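Local structure of uncharacterized protein SPO1766 (3DNX) at residues K51-W55 with R125-I129; L95-L101 with R113-E117; F66-W72 with R81-A85. The protein is of unknown function but is related to the DNA repair protein MmcB and belongs to the PDDEXK nuclease-like clan, which suggests a role in DNA processing. All coordinates share one frame; numbering follows the deposited sequence.

Interaction 1: residues K51-W55 with R125-I129; sequences KGEIW and RKVLI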
ATOM      1  N   LYS A  51       4.043   3.959  13.197  1.00 42.99           N
ATOM      2  CA  LYS A  51       5.476   4.188  13.385  1.00 43.80           C
ATOM      3  C   LYS A  51       6.284   3.051  12.771  1.00 42.11           C
ATOM      4  O   LYS A  51       7.473   2.929  13.035  1.00 41.20           O
ATOM      5  CB  LYS A  51       5.796   4.314  14.880  1.00 45.43           C
ATOM      6  CG  LYS A  51       5.119   5.521  15.578  1.00 49.60           C
ATOM      7  CD  LYS A  51       5.491   5.618  17.081  1.00 54.59           C
ATOM      8  CE  LYS A  51       4.317   5.260  18.009  1.00 57.03           C
ATOM      9  NZ  LYS A  51       3.102   6.107  17.704  1.00 58.42           N
ATOM     10  N   GLY A  52       5.637   2.232  11.942  1.00 39.55           N
ATOM     11  CA  GLY A  52       6.313   1.171  11.235  1.00 37.96           C
ATOM     12  C   GLY A  52       6.384  -0.153  11.979  1.00 36.76           C
ATOM     13  O   GLY A  52       7.106  -1.025  11.579  1.00 35.86           O
ATOM     14  N   GLU A  53       5.598  -0.311  13.029  1.00 35.39           N
ATOM     15  CA  GLU A  53       5.487  -1.581  13.768  1.00 36.06           C
ATOM     16  C   GLU A  53       4.904  -2.660  12.808  1.00 34.85           C
ATOM     17  O   GLU A  53       4.020  -2.369  11.998  1.00 34.55           O
ATOM     18  CB  GLU A  53       4.592  -1.385  15.006  1.00 36.91           C
ATOM     19  CG  GLU A  53       4.927  -0.136  15.914  1.00 42.02           C
ATOM     20  CD  GLU A  53       4.023   1.123  15.658  1.00 46.63           C
ATOM     21  OE1 GLU A  53       3.479   1.724  16.612  1.00 54.54           O
ATOM     22  OE2 GLU A  53       3.840   1.527  14.525  1.00 41.20           O
ATOM     23  N   ILE A  54       5.450  -3.871  12.828  1.00 32.72           N
ATOM     24  CA  ILE A  54       4.969  -4.948  11.953  1.00 31.02           C
ATOM     25  C   ILE A  54       4.380  -6.063  12.835  1.00 30.71           C
ATOM     26  O   ILE A  54       5.041  -6.583  13.740  1.00 29.10           O
ATOM     27  CB  ILE A  54       6.096  -5.492  11.011  1.00 31.37           C
ATOM     28  CG1 ILE A  54       6.529  -4.402  10.020  1.00 33.61           C
ATOM     29  CG2 ILE A  54       5.619  -6.716  10.183  1.00 29.15           C
ATOM     30  CD1 ILE A  54       7.944  -4.572   9.547  1.00 36.59           C
ATOM     31  N   TRP A  55       3.109  -6.392  12.556  1.00 30.35           N
ATOM     32  CA  TRP A  55       2.371  -7.453  13.214  1.00 30.78           C
ATOM     33  C   TRP A  55       1.996  -8.520  12.214  1.00 29.52           C
ATOM     34  O   TRP A  55       1.607  -8.225  11.092  1.00 29.52           O
ATOM     35  CB  TRP A  55       1.080  -6.894  13.794  1.00 31.80           C
ATOM     36  CG  TRP A  55       1.246  -6.006  14.980  1.00 32.99           C
ATOM     37  CD1 TRP A  55       2.394  -5.455  15.462  1.00 34.79           C
ATOM     38  CD2 TRP A  55       0.192  -5.528  15.817  1.00 33.33           C
ATOM     39  NE1 TRP A  55       2.118  -4.642  16.541  1.00 35.95           N
ATOM     40  CE2 TRP A  55       0.771  -4.682  16.783  1.00 36.05           C
ATOM     41  CE3 TRP A  55      -1.175  -5.708  15.820  1.00 33.32           C
ATOM     42  CZ2 TRP A  55       0.024  -4.045  17.768  1.00 34.77           C
ATOM     43  CZ3 TRP A  55      -1.926  -5.073  16.825  1.00 34.80           C
ATOM     44  CH2 TRP A  55      -1.308  -4.258  17.769  1.00 35.32           C
ATOM     45  N   ARG A 125      13.012  -4.371   8.679  1.00 42.61           N
ATOM     46  CA  ARG A 125      11.827  -3.537   8.709  1.00 42.30           C
ATOM     47  C   ARG A 125      11.644  -2.823   7.355  1.00 42.47           C
ATOM     48  O   ARG A 125      10.540  -2.722   6.827  1.00 41.94           O
ATOM     49  CB  ARG A 125      11.950  -2.504   9.809  1.00 41.69           C
ATOM     50  CG  ARG A 125      10.701  -1.672  10.021  1.00 41.56           C
ATOM     51  CD  ARG A 125      10.882  -0.689  11.155  1.00 41.36           C
ATOM     52  NE  ARG A 125      11.365  -1.399  12.330  1.00 40.48           N
ATOM     53  CZ  ARG A 125      10.618  -2.200  13.074  1.00 43.83           C
ATOM     54  NH1 ARG A 125       9.331  -2.381  12.786  1.00 45.33           N
ATOM     55  NH2 ARG A 125      11.174  -2.850  14.107  1.00 40.81           N
ATOM     56  N   LYS A 126      12.724  -2.301   6.811  1.00 42.91           N
ATOM     57  CA  LYS A 126      12.677  -1.597   5.506  1.00 43.36           C
ATOM     58  C   LYS A 126      12.197  -2.486   4.383  1.00 42.40           C
ATOM     59  O   LYS A 126      11.335  -2.092   3.592  1.00 42.17           O
ATOM     60  CB  LYS A 126      14.059  -1.115   5.091  1.00 45.04           C
ATOM     61  CG  LYS A 126      14.427   0.227   5.614  1.00 49.40           C
ATOM     62  CD  LYS A 126      15.436   0.920   4.710  1.00 54.56           C
ATOM     63  CE  LYS A 126      16.510   1.670   5.531  1.00 57.35           C
ATOM     64  NZ  LYS A 126      16.335   1.545   7.043  1.00 57.21           N
ATOM     65  N   VAL A 127      12.783  -3.673   4.289  1.00 41.11           N
ATOM     66  CA  VAL A 127      12.429  -4.617   3.232  1.00 40.38           C
ATOM     67  C   VAL A 127      10.956  -4.973   3.299  1.00 39.67           C
ATOM     68  O   VAL A 127      10.258  -4.988   2.276  1.00 38.37           O
ATOM     69  CB  VAL A 127      13.287  -5.902   3.307  1.00 40.77           C
ATOM     70  CG1 VAL A 127      12.760  -6.967   2.345  1.00 42.42           C
ATOM     71  CG2 VAL A 127      14.693  -5.596   2.956  1.00 40.80           C
ATOM     72  N   LEU A 128      10.462  -5.250   4.514  1.00 38.13           N
ATOM     73  CA  LEU A 128       9.107  -5.675   4.673  1.00 37.40           C
ATOM     74  C   LEU A 128       8.098  -4.554   4.410  1.00 36.22           C
ATOM     75  O   LEU A 128       7.045  -4.808   3.888  1.00 36.07           O
ATOM     76  CB  LEU A 128       8.898  -6.217   6.089  1.00 37.35           C
ATOM     77  CG  LEU A 128       9.632  -7.516   6.405  1.00 38.53           C
ATOM     78  CD1 LEU A 128       9.513  -7.773   7.910  1.00 36.55           C
ATOM     79  CD2 LEU A 128       9.020  -8.681   5.589  1.00 36.32           C
ATOM     80  N   ILE A 129       8.402  -3.337   4.824  1.00 36.14           N
ATOM     81  CA  ILE A 129       7.543  -2.183   4.516  1.00 35.99           C
ATOM     82  C   ILE A 129       7.439  -1.918   3.006  1.00 35.57           C
ATOM     83  O   ILE A 129       6.349  -1.608   2.482  1.00 35.09           O
ATOM     84  CB  ILE A 129       7.947  -0.920   5.334  1.00 35.88           C
ATOM     85  CG1 ILE A 129       7.754  -1.229   6.830  1.00 36.66           C
ATOM     86  CG2 ILE A 129       7.134   0.366   4.843  1.00 35.04           C
ATOM     87  CD1 ILE A 129       7.998  -0.083   7.755  1.00 37.14           C
TER

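Interaction 2: residues L95-L101 with R113-E117; sequences LPAESGL and RMAPE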
ATOM      1  N   LEU A  95      -3.836 -22.564  22.294  1.00 34.27           N
ATOM      2  CA  LEU A  95      -2.846 -21.783  21.548  1.00 34.20           C
ATOM      3  C   LEU A  95      -1.612 -21.505  22.458  1.00 35.17           C
ATOM      4  O   LEU A  95      -1.736 -21.421  23.694  1.00 33.79           O
ATOM      5  CB  LEU A  95      -3.426 -20.493  21.010  1.00 32.57           C
ATOM      6  CG  LEU A  95      -4.610 -20.614  20.073  1.00 33.16           C
ATOM      7  CD1 LEU A  95      -5.434 -19.242  19.883  1.00 32.52           C
ATOM      8  CD2 LEU A  95      -4.109 -21.152  18.745  1.00 32.37           C
ATOM      9  N   PRO A  96      -0.425 -21.375  21.838  1.00 35.81           N
ATOM     10  CA  PRO A  96       0.810 -21.063  22.588  1.00 37.22           C
ATOM     11  C   PRO A  96       0.633 -19.841  23.528  1.00 38.57           C
ATOM     12  O   PRO A  96       0.153 -18.775  23.095  1.00 37.83           O
ATOM     13  CB  PRO A  96       1.810 -20.728  21.500  1.00 37.53           C
ATOM     14  CG  PRO A  96       1.306 -21.395  20.264  1.00 37.95           C
ATOM     15  CD  PRO A  96      -0.191 -21.534  20.401  1.00 37.38           C
ATOM     16  N   ALA A  97       1.046 -20.006  24.777  1.00 39.21           N
ATOM     17  CA  ALA A  97       0.879 -18.995  25.803  1.00 40.64           C
ATOM     18  C   ALA A  97       1.593 -17.687  25.489  1.00 41.69           C
ATOM     19  O   ALA A  97       1.132 -16.624  25.898  1.00 43.45           O
ATOM     20  CB  ALA A  97       1.397 -19.538  27.107  1.00 40.53           C
ATOM     21  N   GLU A  98       2.707 -17.788  24.774  1.00 42.61           N
ATOM     22  CA  GLU A  98       3.613 -16.664  24.464  0.50 43.01           C
ATOM     23  C   GLU A  98       3.094 -15.751  23.354  1.00 42.97           C
ATOM     24  O   GLU A  98       3.574 -14.630  23.190  1.00 45.71           O
ATOM     25  CB  GLU A  98       5.018 -17.187  24.102  0.50 42.81           C
ATOM     26  CG  GLU A  98       5.071 -18.512  23.278  0.50 43.53           C
ATOM     27  CD  GLU A  98       4.660 -19.764  24.086  0.50 42.38           C
ATOM     28  OE1 GLU A  98       4.716 -19.737  25.326  0.50 44.03           O
ATOM     29  OE2 GLU A  98       4.250 -20.765  23.481  0.50 42.48           O
ATOM     30  N   SER A  99       2.135 -16.244  22.578  1.00 41.41           N
ATOM     31  CA  SER A  99       1.549 -15.512  21.477  1.00 40.17           C
ATOM     32  C   SER A  99       0.495 -14.493  21.895  1.00 37.08           C
ATOM     33  O   SER A  99      -0.139 -14.603  22.936  1.00 35.17           O
ATOM     34  CB  SER A  99       0.904 -16.517  20.537  1.00 40.72           C
ATOM     35  OG  SER A  99       1.914 -17.416  20.077  1.00 45.53           O
ATOM     36  N   GLY A 100       0.330 -13.476  21.073  1.00 34.07           N
ATOM     37  CA  GLY A 100      -0.818 -12.601  21.170  1.00 32.64           C
ATOM     38  C   GLY A 100      -2.082 -13.289  20.673  1.00 31.97           C
ATOM     39  O   GLY A 100      -2.011 -14.329  20.023  1.00 29.99           O
ATOM     40  N   LEU A 101      -3.248 -12.724  21.030  1.00 31.37           N
ATOM     41  CA  LEU A 101      -4.502 -13.350  20.680  1.00 31.04           C
ATOM     42  C   LEU A 101      -5.589 -12.340  20.437  1.00 30.64           C
ATOM     43  O   LEU A 101      -5.869 -11.473  21.293  1.00 30.06           O
ATOM     44  CB  LEU A 101      -4.945 -14.341  21.797  1.00 30.97           C
ATOM     45  CG  LEU A 101      -6.268 -15.127  21.588  1.00 32.31           C
ATOM     46  CD1 LEU A 101      -6.224 -16.050  20.360  1.00 31.26           C
ATOM     47  CD2 LEU A 101      -6.632 -15.995  22.859  1.00 30.70           C
ATOM     48  N   ARG A 113      -5.199 -10.699  24.373  1.00 30.48           N
ATOM     49  CA  ARG A 113      -3.851 -10.882  24.870  1.00 31.76           C
ATOM     50  C   ARG A 113      -2.844 -10.238  23.917  1.00 31.92           C
ATOM     51  O   ARG A 113      -2.727 -10.629  22.749  1.00 30.40           O
ATOM     52  CB  ARG A 113      -3.575 -12.391  25.018  1.00 33.34           C
ATOM     53  CG  ARG A 113      -2.287 -12.713  25.691  1.00 32.47           C
ATOM     54  CD  ARG A 113      -2.277 -14.179  26.095  1.00 34.55           C
ATOM     55  NE  ARG A 113      -1.976 -15.067  25.009  1.00 33.13           N
ATOM     56  CZ  ARG A 113      -2.574 -16.246  24.784  1.00 38.01           C
ATOM     57  NH1 ARG A 113      -2.177 -16.992  23.762  1.00 38.34           N
ATOM     58  NH2 ARG A 113      -3.541 -16.695  25.574  1.00 38.93           N
HETATM   59  N   MSE A 114      -2.115  -9.243  24.424  1.00 32.39           N
HETATM   60  CA  MSE A 114      -1.200  -8.461  23.602  1.00 32.61           C
HETATM   61  C   MSE A 114       0.028  -9.312  23.389  1.00 32.80           C
HETATM   62  O   MSE A 114       0.498  -9.952  24.334  1.00 34.31           O
HETATM   63  CB  MSE A 114      -0.884  -7.131  24.304  1.00 32.09           C
HETATM   64  CG  MSE A 114       0.099  -6.273  23.620  1.00 32.99           C
HETATM   65 SE   MSE A 114      -0.387  -5.819  21.797  0.65 32.64          SE
HETATM   66  CE  MSE A 114      -2.014  -4.802  22.080  1.00 29.40           C
ATOM     67  N   ALA A 115       0.532  -9.377  22.157  1.00 31.88           N
ATOM     68  CA  ALA A 115       1.713 -10.149  21.906  1.00 32.18           C
ATOM     69  C   ALA A 115       2.944  -9.493  22.547  1.00 31.82           C
ATOM     70  O   ALA A 115       3.033  -8.262  22.656  1.00 31.28           O
ATOM     71  CB  ALA A 115       1.881 -10.352  20.437  1.00 32.74           C
ATOM     72  N   PRO A 116       3.915 -10.310  22.993  1.00 32.37           N
ATOM     73  CA  PRO A 116       5.185  -9.724  23.433  1.00 32.98           C
ATOM     74  C   PRO A 116       5.943  -9.078  22.238  1.00 34.37           C
ATOM     75  O   PRO A 116       5.773  -9.527  21.105  1.00 33.27           O
ATOM     76  CB  PRO A 116       5.951 -10.923  23.996  1.00 33.32           C
ATOM     77  CG  PRO A 116       5.402 -12.100  23.332  1.00 33.19           C
ATOM     78  CD  PRO A 116       3.928 -11.785  23.085  1.00 32.47           C
ATOM     79  N   GLU A 117       6.729  -8.030  22.501  1.00 36.51           N
ATOM     80  CA  GLU A 117       7.498  -7.332  21.450  1.00 38.56           C
ATOM     81  C   GLU A 117       8.879  -7.973  21.240  1.00 39.40           C
ATOM     82  O   GLU A 117       9.654  -8.095  22.177  1.00 39.23           O
ATOM     83  CB  GLU A 117       7.648  -5.829  21.755  1.00 38.96           C
ATOM     84  CG  GLU A 117       8.479  -5.089  20.681  1.00 42.79           C
ATOM     85  CD  GLU A 117       7.832  -3.816  20.155  1.00 47.89           C
ATOM     86  OE1 GLU A 117       6.948  -3.279  20.847  1.00 53.14           O
ATOM     87  OE2 GLU A 117       8.206  -3.344  19.050  1.00 48.25           O
TER
HETATM   88  O   HOH W   1      -3.462 -19.610  24.753  1.00 29.03           O

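Interaction 3: residues F66-W72 with R81-A85; sequences FQADAKW and RYFWA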
ATOM      1  N   PHE A  66      -5.116 -24.878  12.775  1.00 32.94           N
ATOM      2  CA  PHE A  66      -4.038 -24.561  13.725  1.00 32.11           C
ATOM      3  C   PHE A  66      -3.004 -25.691  13.681  1.00 32.58           C
ATOM      4  O   PHE A  66      -1.797 -25.448  13.668  1.00 33.27           O
ATOM      5  CB  PHE A  66      -4.623 -24.340  15.151  1.00 31.56           C
ATOM      6  CG  PHE A  66      -3.615 -24.404  16.240  1.00 28.81           C
ATOM      7  CD1 PHE A  66      -2.607 -23.483  16.309  1.00 28.17           C
ATOM      8  CD2 PHE A  66      -3.689 -25.387  17.212  1.00 30.00           C
ATOM      9  CE1 PHE A  66      -1.637 -23.569  17.323  1.00 28.32           C
ATOM     10  CE2 PHE A  66      -2.756 -25.445  18.235  1.00 30.25           C
ATOM     11  CZ  PHE A  66      -1.730 -24.523  18.282  1.00 27.83           C
ATOM     12  N   GLN A  67      -3.491 -26.917  13.633  1.00 32.42           N
ATOM     13  CA  GLN A  67      -2.630 -28.083  13.541  1.00 33.60           C
ATOM     14  C   GLN A  67      -1.677 -28.029  12.325  1.00 34.10           C
ATOM     15  O   GLN A  67      -0.506 -28.405  12.425  1.00 34.13           O
ATOM     16  CB  GLN A  67      -3.497 -29.354  13.568  1.00 33.32           C
ATOM     17  CG  GLN A  67      -4.237 -29.524  14.929  1.00 34.10           C
ATOM     18  CD  GLN A  67      -5.511 -30.403  14.865  1.00 36.83           C
ATOM     19  OE1 GLN A  67      -5.763 -31.089  13.868  1.00 36.11           O
ATOM     20  NE2 GLN A  67      -6.286 -30.412  15.957  1.00 35.53           N
ATOM     21  N   ALA A  68      -2.175 -27.526  11.204  1.00 34.84           N
ATOM     22  CA  ALA A  68      -1.383 -27.323   9.984  1.00 35.88           C
ATOM     23  C   ALA A  68      -0.326 -26.183  10.050  1.00 36.86           C
ATOM     24  O   ALA A  68       0.603 -26.171   9.255  1.00 37.09           O
ATOM     25  CB  ALA A  68      -2.329 -27.084   8.800  1.00 36.04           C
ATOM     26  N   ASP A  69      -0.461 -25.232  10.973  1.00 37.60           N
ATOM     27  CA  ASP A  69       0.524 -24.129  11.119  1.00 38.20           C
ATOM     28  C   ASP A  69       1.614 -24.489  12.187  1.00 38.27           C
ATOM     29  O   ASP A  69       2.020 -23.628  12.994  1.00 38.55           O
ATOM     30  CB  ASP A  69      -0.219 -22.847  11.533  1.00 38.37           C
ATOM     31  CG  ASP A  69       0.209 -21.575  10.745  1.00 40.27           C
ATOM     32  OD1 ASP A  69       0.995 -21.621   9.765  1.00 38.46           O
ATOM     33  OD2 ASP A  69      -0.309 -20.491  11.115  1.00 42.28           O
ATOM     34  N   ALA A  70       2.074 -25.739  12.167  1.00 37.94           N
ATOM     35  CA  ALA A  70       3.093 -26.266  13.117  1.00 38.18           C
ATOM     36  C   ALA A  70       4.442 -25.512  13.135  1.00 37.68           C
ATOM     37  O   ALA A  70       5.086 -25.406  14.182  1.00 37.88           O
ATOM     38  CB  ALA A  70       3.333 -27.752  12.864  1.00 37.97           C
ATOM     39  N   LYS A  71       4.847 -24.970  11.988  1.00 36.84           N
ATOM     40  CA  LYS A  71       6.094 -24.192  11.884  1.00 35.73           C
ATOM     41  C   LYS A  71       5.888 -22.679  12.162  1.00 34.00           C
ATOM     42  O   LYS A  71       6.699 -21.872  11.714  1.00 33.51           O
ATOM     43  CB  LYS A  71       6.745 -24.378  10.491  1.00 36.00           C
ATOM     44  CG  LYS A  71       6.889 -25.829  10.008  1.00 36.85           C
ATOM     45  CD  LYS A  71       7.814 -26.683  10.905  1.00 38.26           C
ATOM     46  CE  LYS A  71       7.992 -28.091  10.339  1.00 39.01           C
ATOM     47  NZ  LYS A  71       9.322 -28.725  10.637  1.00 39.85           N
ATOM     48  N   TRP A  72       4.841 -22.327  12.925  1.00 31.74           N
ATOM     49  CA  TRP A  72       4.471 -20.931  13.199  1.00 30.62           C
ATOM     50  C   TRP A  72       5.600 -20.140  13.852  1.00 29.24           C
ATOM     51  O   TRP A  72       5.665 -18.925  13.704  1.00 28.58           O
ATOM     52  CB  TRP A  72       3.199 -20.833  14.096  1.00 30.33           C
ATOM     53  CG  TRP A  72       3.415 -21.353  15.480  1.00 29.23           C
ATOM     54  CD1 TRP A  72       3.282 -22.647  15.908  1.00 29.94           C
ATOM     55  CD2 TRP A  72       3.845 -20.597  16.624  1.00 28.17           C
ATOM     56  NE1 TRP A  72       3.628 -22.747  17.243  1.00 27.93           N
ATOM     57  CE2 TRP A  72       3.975 -21.506  17.707  1.00 29.02           C
ATOM     58  CE3 TRP A  72       4.171 -19.257  16.826  1.00 30.65           C
ATOM     59  CZ2 TRP A  72       4.407 -21.108  18.980  1.00 28.93           C
ATOM     60  CZ3 TRP A  72       4.591 -18.855  18.097  1.00 31.23           C
ATOM     61  CH2 TRP A  72       4.693 -19.774  19.159  1.00 29.10           C
ATOM     62  N   ARG A  81       5.475  -8.207  16.509  1.00 29.42           N
ATOM     63  CA  ARG A  81       4.502  -8.903  17.347  1.00 30.31           C
ATOM     64  C   ARG A  81       3.750  -9.924  16.495  1.00 30.99           C
ATOM     65  O   ARG A  81       3.396  -9.644  15.364  1.00 30.71           O
ATOM     66  CB  ARG A  81       3.513  -7.935  17.976  1.00 28.64           C
ATOM     67  CG  ARG A  81       4.147  -6.901  18.894  1.00 30.72           C
ATOM     68  CD  ARG A  81       3.097  -6.172  19.688  1.00 30.48           C
ATOM     69  NE  ARG A  81       3.570  -4.898  20.211  1.00 32.15           N
ATOM     70  CZ  ARG A  81       3.801  -4.612  21.489  1.00 32.66           C
ATOM     71  NH1 ARG A  81       4.229  -3.405  21.818  1.00 32.79           N
ATOM     72  NH2 ARG A  81       3.576  -5.482  22.441  1.00 32.58           N
ATOM     73  N   TYR A  82       3.583 -11.110  17.048  1.00 31.70           N
ATOM     74  CA  TYR A  82       2.871 -12.245  16.444  1.00 31.79           C
ATOM     75  C   TYR A  82       1.616 -12.604  17.238  1.00 32.08           C
ATOM     76  O   TYR A  82       1.651 -12.765  18.492  1.00 31.39           O
ATOM     77  CB  TYR A  82       3.790 -13.477  16.393  1.00 32.61           C
ATOM     78  CG  TYR A  82       3.086 -14.673  15.847  1.00 31.46           C
ATOM     79  CD1 TYR A  82       2.995 -14.876  14.488  1.00 35.19           C
ATOM     80  CD2 TYR A  82       2.503 -15.620  16.704  1.00 34.21           C
ATOM     81  CE1 TYR A  82       2.315 -15.969  13.969  1.00 34.13           C
ATOM     82  CE2 TYR A  82       1.809 -16.698  16.201  1.00 34.41           C
ATOM     83  CZ  TYR A  82       1.758 -16.883  14.826  1.00 35.70           C
ATOM     84  OH  TYR A  82       1.096 -17.955  14.296  1.00 36.52           O
ATOM     85  N   PHE A  83       0.494 -12.710  16.514  1.00 32.04           N
ATOM     86  CA  PHE A  83      -0.839 -12.975  17.079  1.00 31.79           C
ATOM     87  C   PHE A  83      -1.517 -14.107  16.346  1.00 32.70           C
ATOM     88  O   PHE A  83      -1.330 -14.293  15.114  1.00 30.72           O
ATOM     89  CB  PHE A  83      -1.825 -11.818  16.926  1.00 31.81           C
ATOM     90  CG  PHE A  83      -1.385 -10.520  17.548  1.00 30.72           C
ATOM     91  CD1 PHE A  83      -1.954 -10.053  18.713  1.00 31.33           C
ATOM     92  CD2 PHE A  83      -0.414  -9.745  16.918  1.00 31.26           C
ATOM     93  CE1 PHE A  83      -1.558  -8.831  19.263  1.00 31.56           C
ATOM     94  CE2 PHE A  83      -0.024  -8.534  17.449  1.00 28.69           C
ATOM     95  CZ  PHE A  83      -0.578  -8.083  18.632  1.00 31.86           C
ATOM     96  N   TRP A  84      -2.336 -14.837  17.114  1.00 31.67           N
ATOM     97  CA  TRP A  84      -3.390 -15.677  16.562  1.00 32.90           C
ATOM     98  C   TRP A  84      -4.690 -14.898  16.522  1.00 32.20           C
ATOM     99  O   TRP A  84      -4.890 -14.020  17.343  1.00 32.23           O
ATOM    100  CB  TRP A  84      -3.581 -16.929  17.389  1.00 34.68           C
ATOM    101  CG  TRP A  84      -2.345 -17.732  17.574  1.00 34.01           C
ATOM    102  CD1 TRP A  84      -1.494 -17.659  18.618  1.00 36.49           C
ATOM    103  CD2 TRP A  84      -1.824 -18.733  16.685  1.00 34.58           C
ATOM    104  NE1 TRP A  84      -0.464 -18.567  18.450  1.00 37.61           N
ATOM    105  CE2 TRP A  84      -0.642 -19.211  17.251  1.00 35.18           C
ATOM    106  CE3 TRP A  84      -2.250 -19.260  15.458  1.00 36.93           C
ATOM    107  CZ2 TRP A  84       0.114 -20.212  16.650  1.00 37.41           C
ATOM    108  CZ3 TRP A  84      -1.492 -20.234  14.854  1.00 37.27           C
ATOM    109  CH2 TRP A  84      -0.328 -20.692  15.436  1.00 36.57           C
ATOM    110  N   ALA A  85      -5.538 -15.190  15.543  1.00 31.59           N
ATOM    111  CA  ALA A  85      -6.923 -14.674  15.488  1.00 31.92           C
ATOM    112  C   ALA A  85      -7.843 -15.887  15.261  1.00 30.84           C
ATOM    113  O   ALA A  85      -7.652 -16.643  14.326  1.00 30.63           O
ATOM    114  CB  ALA A  85      -7.104 -13.617  14.382  1.00 31.84           C
TER

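Interaction 1: residues K51-W55 with R125-I129
G52 and I129 mark the closest backbone approach of the two segments, with CA atoms 7.6 Å apart, a spacing bridged by side chains. The contact seats an early part of the C-terminal helix 122-144 against the entry to strand 54-59 in the mixed sheet of a PDDEXK-like fold. Residues 125-129 span one helical turn, closed by the bond from I129 N to R125 O. G52, by contrast, has a positive phi (89°), a conformation that favours glycine, and E53 holds the bend before the strand by accepting K51 N at OE2 over 2.8 Å.

R125 is the polar bridge. Its chain runs extended to CD and then bends at chi3 (-51°), which swings the guanidinium over the turn. NH1 donates to G52 O at 2.9 Å, but the bond is bent: the N-H...O angle is 136°, and the donor stands above the carbonyl plane, clear of the lone-pair directions. A salt bridge from the same NH1 to D80 gives it a second acceptor. Since D80 also takes the backbone N of I54, one carboxylate ties the arginine to the start of the strand.

Beneath this polar layer, I54 meets the helix with CD1. This methyl lies 3.9 Å from both L128 CB and L128 CD1, and 4.0 Å from R125 CG, so the aliphatic base of the arginine shares in the apolar packing. M46 and L120 also line I54, while I129 packs on I129 of the second subunit, which brings the helix face into the dimer interface. At the turn, I129 CD1 reaches 4.0 Å from G52 O, the same oxygen that R125 NH1 holds.

Interaction 2: residues L95-L101 with R113-E117
R113 lays its guanidinium between the side chain of L101 and the peptide of A97, presenting an edge to S99. NE donates to S99 O at 2.8 Å and nearly straight (165°), while NH1 reaches the same oxygen at 3.2 Å with a more bent geometry. Both bonds lie within a few degrees of the guanidinium plane, so this is a side-on grip on one carbonyl, and the pair of bonds fixes the rotation of the group. The turn of the chain at chi3 (79°) directs the nitrogens back along residues 95-99. L101 CD2 covers one face, 4.2 Å from R113 NH2; A97 O stands over the opposite face.

The two side chains start together because L101 and R113 form a hydrogen-bonded antiparallel pair in the hairpin of strands 100-104 and 109-113, the latter outermost in the sheet of this chain. L101 N donates to R113 O and R113 N to L101 O, and the CB atoms stand 4.0 Å apart on the same face.

Past the pair the backbones close further: the CA atoms of G100 and A115 are 3.6 Å apart, with A115 CB 3.5 Å from G100 N. At the other end, the type I turn P96-S99 borders the guanidinium, and a water donates to L95 O at 2.7 Å while accepting from R113 NH2 at 3.0 Å.

Interaction 3: residues F66-W72 with R81-A85
W72 meets Y82 and W84 along most of its length, and its indole can be followed atom by atom from the turn after helix 63-68 into the aromatic cluster. CB already touches both partners, standing 3.6 Å from Y82 OH and 3.8 Å from W84 CH2. With chi1 at 66°, CG sits between the backbone N and the carbonyl carbon, which brings a face of the indole over the edge of W84. CG then faces W84 CZ2 at 3.7 Å, and CD2 lies nearly as close to that same atom, because the edge of W84 points at the five-membered ring of W72 with planes 60° apart. Farther out, CE3 comes within 3.5 Å of Y82 CE2. Here the planes are near parallel but slid so far that the rings barely overlap. CZ3 continues along Y82, and the far rim of the indole leans on P96.

W84 is approached by a second ring. F66 offers its edge to the six-membered ring of W84 in a T-shaped pair (82°), with F66 CE1 3.7 Å from W84 CH2. F66, W72, Y82 and W84 thus pack helix 63-68 and the turn after it onto strand 81-86, within the beta-alpha-beta unit that begins with strand 54-59. D69 lies at the margin, OD2 3.9 Å from W84 CZ3; this carboxylate forms a salt bridge with K60, and its OD1 bonds to Y75. K60 and E58 belong to an E-x-K sequence that resembles the PDDEXK motif.

The contact between the rings is apolar. Y82 OH is buried without a polar partner in the model, over the rim of W84 and beside W72 CB, so its burial probably costs a hydrogen bond that apolar packing must offset.

Overall arrangement
The three contacts share one mixed sheet. Interactions 2 and 3 have centres 11 Å apart and meet through R81, whose NH2 lies 2.8 Å from A115 O and whose NH1 forms a salt bridge with E117 OE1, while P96 of interaction 2 packs on W72 of interaction 3. Interaction 1 lies about 20 Å from interaction 3 between centres, yet neighbouring strands join them: I54 O is 3.2 Å from R81 N, and W55 packs on F83. A sodium ion is bound at C59 and D65; the D69 side chain of interaction 3 is about 7 Å from a bound sodium ion, and the L95 side chain of interaction 2 about 11 Å from one.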